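Local coordinates for glucoamylase (Thermoanaerobacterium thermosaccharolyticum, PDB 1LF6), which probably hydrolyses terminal alpha-1,4-linked glucose residues one after another from the non-reducing ends of glucan chains, releasing beta-D-glucose, at residues Ile14-Asn19 and Tyr169-Asn174. Residues are numbered along the deposited sequence; the frame is centred on the assembly and turned at random.
Sequences IDRFNN and YVIKAN
The guanidinium of Arg16 lies flat over one face of the Tyr169 ring, the planes 14° apart, in a cation-pi stack with Arg16 CZ 3.6 Å from the ring centroid. Arg16 CG stands anti to the backbone N (chi1 -175°) and the chain runs extended to NE, which sits 3.4 Å from Tyr169 CD1; Arg16 NH1 covers Tyr169 CG and Arg16 NH2 lies near Tyr169 CE1. On the way, CB and CG of Arg16 brush CG2 of Ile171, each at 3.9 Å. Phe17 crosses Val170 at a slant: Phe17 CZ meets Val170 CG1 at 3.6 Å, while Val170 O lies over the rim of one ring face. At the other end, CG2 of Ile14 touches CB of Ala173 at 3.8 Å. Next along the strand, Asp15 N donates to Lys172 O (2.9 Å); the return bond from Lys172 N to Asp15 O is weak. Past the paired residues, a water bridges Phe17 O and Val170 N. Strand 14-16 thus adds an antiparallel edge to strand 166-173 in the N-terminal beta domain, far from the catalytic site. Asp254 secures Tyr169 OH, and polar bonding at Arg16 NH1, including a long, weak ion pair to Glu167, joins the stack. With one sound backbone bond, side chains probably contribute much of the contact.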
loop_
_atom_site.group_PDB
_atom_site.type_symbol
_atom_site.label_atom_id
_atom_site.label_comp_id
_atom_site.label_asym_id
_atom_site.label_seq_id
_atom_site.Cartn_x
_atom_site.Cartn_y
_atom_site.Cartn_z
ATOM N N ILE A 14 4.049 -34.097 -17.828
ATOM C CA ILE A 14 2.931 -33.792 -16.946
ATOM C C ILE A 14 1.744 -34.715 -17.221
ATOM O O ILE A 14 1.311 -34.868 -18.363
ATOM C CB ILE A 14 2.491 -32.311 -17.103
ATOM C CG1 ILE A 14 2.288 -31.969 -18.582
ATOM C CG2 ILE A 14 3.547 -31.390 -16.498
ATOM C CD1 ILE A 14 1.848 -30.534 -18.832
ATOM N N ASP A 15 1.234 -35.340 -16.165
ATOM C CA ASP A 15 0.100 -36.251 -16.275
ATOM C C ASP A 15 -1.049 -35.763 -15.404
ATOM O O ASP A 15 -0.902 -35.638 -14.188
ATOM C CB ASP A 15 0.500 -37.656 -15.823
ATOM C CG ASP A 15 1.661 -38.219 -16.617
ATOM O OD1 ASP A 15 2.183 -39.284 -16.223
ATOM O OD2 ASP A 15 2.048 -37.606 -17.635
ATOM N N ARG A 16 -2.193 -35.490 -16.024
ATOM C CA ARG A 16 -3.364 -35.021 -15.291
ATOM C C ARG A 16 -4.343 -36.175 -15.087
ATOM O O ARG A 16 -4.417 -37.091 -15.904
ATOM C CB ARG A 16 -4.041 -33.875 -16.052
ATOM C CG ARG A 16 -5.209 -33.234 -15.311
ATOM C CD ARG A 16 -5.677 -31.970 -16.017
ATOM N NE ARG A 16 -6.882 -31.411 -15.403
ATOM C CZ ARG A 16 -7.458 -30.273 -15.782
ATOM N NH1 ARG A 16 -8.553 -29.848 -15.165
ATOM N NH2 ARG A 16 -6.941 -29.556 -16.772
ATOM N N PHE A 17 -5.086 -36.128 -13.989
ATOM C CA PHE A 17 -6.049 -37.175 -13.679
ATOM C C PHE A 17 -7.256 -36.627 -12.929
ATOM O O PHE A 17 -7.118 -35.785 -12.040
ATOM C CB PHE A 17 -5.387 -38.264 -12.834
ATOM C CG PHE A 17 -4.646 -37.733 -11.639
ATOM C CD1 PHE A 17 -3.326 -37.309 -11.755
ATOM C CD2 PHE A 17 -5.272 -37.635 -10.401
ATOM C CE1 PHE A 17 -2.640 -36.798 -10.656
ATOM C CE2 PHE A 17 -4.595 -37.124 -9.297
ATOM C CZ PHE A 17 -3.276 -36.705 -9.425
ATOM N N ASN A 18 -8.440 -37.107 -13.296
ATOM C CA ASN A 18 -9.673 -36.681 -12.647
ATOM C C ASN A 18 -10.369 -37.913 -12.085
ATOM O O ASN A 18 -11.355 -38.407 -12.635
ATOM C CB ASN A 18 -10.579 -35.947 -13.643
ATOM C CG ASN A 18 -11.843 -35.415 -12.996
ATOM O OD1 ASN A 18 -11.829 -34.992 -11.839
ATOM N ND2 ASN A 18 -12.940 -35.421 -13.743
ATOM N N ASN A 19 -9.832 -38.402 -10.974
ATOM C CA ASN A 19 -10.350 -39.587 -10.315
ATOM C C ASN A 19 -11.620 -39.323 -9.513
ATOM O O ASN A 19 -12.564 -40.114 -9.562
ATOM C CB ASN A 19 -9.267 -40.170 -9.404
ATOM C CG ASN A 19 -8.011 -40.559 -10.171
ATOM O OD1 ASN A 19 -6.893 -40.263 -9.743
ATOM N ND2 ASN A 19 -8.189 -41.229 -11.308
ATOM N N TYR A 169 -7.409 -28.522 -9.693
ATOM C CA TYR A 169 -7.165 -29.904 -10.082
ATOM C C TYR A 169 -5.754 -30.332 -9.684
ATOM O O TYR A 169 -4.968 -29.523 -9.189
ATOM C CB TYR A 169 -7.379 -30.074 -11.588
ATOM C CG TYR A 169 -6.598 -29.106 -12.445
ATOM C CD1 TYR A 169 -5.417 -29.497 -13.074
ATOM C CD2 TYR A 169 -7.048 -27.802 -12.639
ATOM C CE1 TYR A 169 -4.705 -28.611 -13.882
ATOM C CE2 TYR A 169 -6.346 -26.909 -13.440
ATOM C CZ TYR A 169 -5.180 -27.318 -14.059
ATOM O OH TYR A 169 -4.500 -26.437 -14.863
ATOM N N VAL A 170 -5.440 -31.608 -9.894
ATOM C CA VAL A 170 -4.128 -32.129 -9.532
ATOM C C VAL A 170 -3.430 -32.796 -10.713
ATOM O O VAL A 170 -4.063 -33.468 -11.530
ATOM C CB VAL A 170 -4.245 -33.154 -8.379
ATOM C CG1 VAL A 170 -2.867 -33.517 -7.855
ATOM C CG2 VAL A 170 -5.113 -32.588 -7.266
ATOM N N ILE A 171 -2.121 -32.592 -10.805
ATOM C CA ILE A 171 -1.333 -33.195 -11.867
ATOM C C ILE A 171 -0.067 -33.774 -11.260
ATOM O O ILE A 171 0.119 -33.759 -10.042
ATOM C CB ILE A 171 -0.914 -32.169 -12.939
ATOM C CG1 ILE A 171 -0.012 -31.104 -12.312
ATOM C CG2 ILE A 171 -2.142 -31.543 -13.574
ATOM C CD1 ILE A 171 0.660 -30.196 -13.320
ATOM N N LYS A 172 0.797 -34.287 -12.122
ATOM C CA LYS A 172 2.058 -34.851 -11.688
ATOM C C LYS A 172 3.091 -34.444 -12.728
ATOM O O LYS A 172 2.983 -34.797 -13.905
ATOM C CB LYS A 172 1.952 -36.373 -11.590
ATOM C CG LYS A 172 3.013 -37.012 -10.710
ATOM C CD LYS A 172 2.771 -38.506 -10.553
ATOM C CE LYS A 172 3.771 -39.136 -9.596
ATOM N NZ LYS A 172 3.578 -40.611 -9.465
ATOM N N ALA A 173 4.070 -33.662 -12.294
ATOM C CA ALA A 173 5.126 -33.199 -13.180
ATOM C C ALA A 173 6.424 -33.852 -12.735
ATOM O O ALA A 173 6.916 -33.587 -11.638
ATOM C CB ALA A 173 5.241 -31.678 -13.110
ATOM N N ASN A 174 6.971 -34.715 -13.588
ATOM C CA ASN A 174 8.210 -35.417 -13.272
ATOM C C ASN A 174 8.120 -36.048 -11.885
ATOM O O ASN A 174 8.968 -35.813 -11.024
ATOM C CB ASN A 174 9.393 -34.447 -13.340
ATOM C CG ASN A 174 9.712 -34.016 -14.761
ATOM O OD1 ASN A 174 8.815 -33.868 -15.593
ATOM N ND2 ASN A 174 10.992 -33.799 -15.040
HETATM O O HOH W 1 -7.348 -33.282 -11.570
#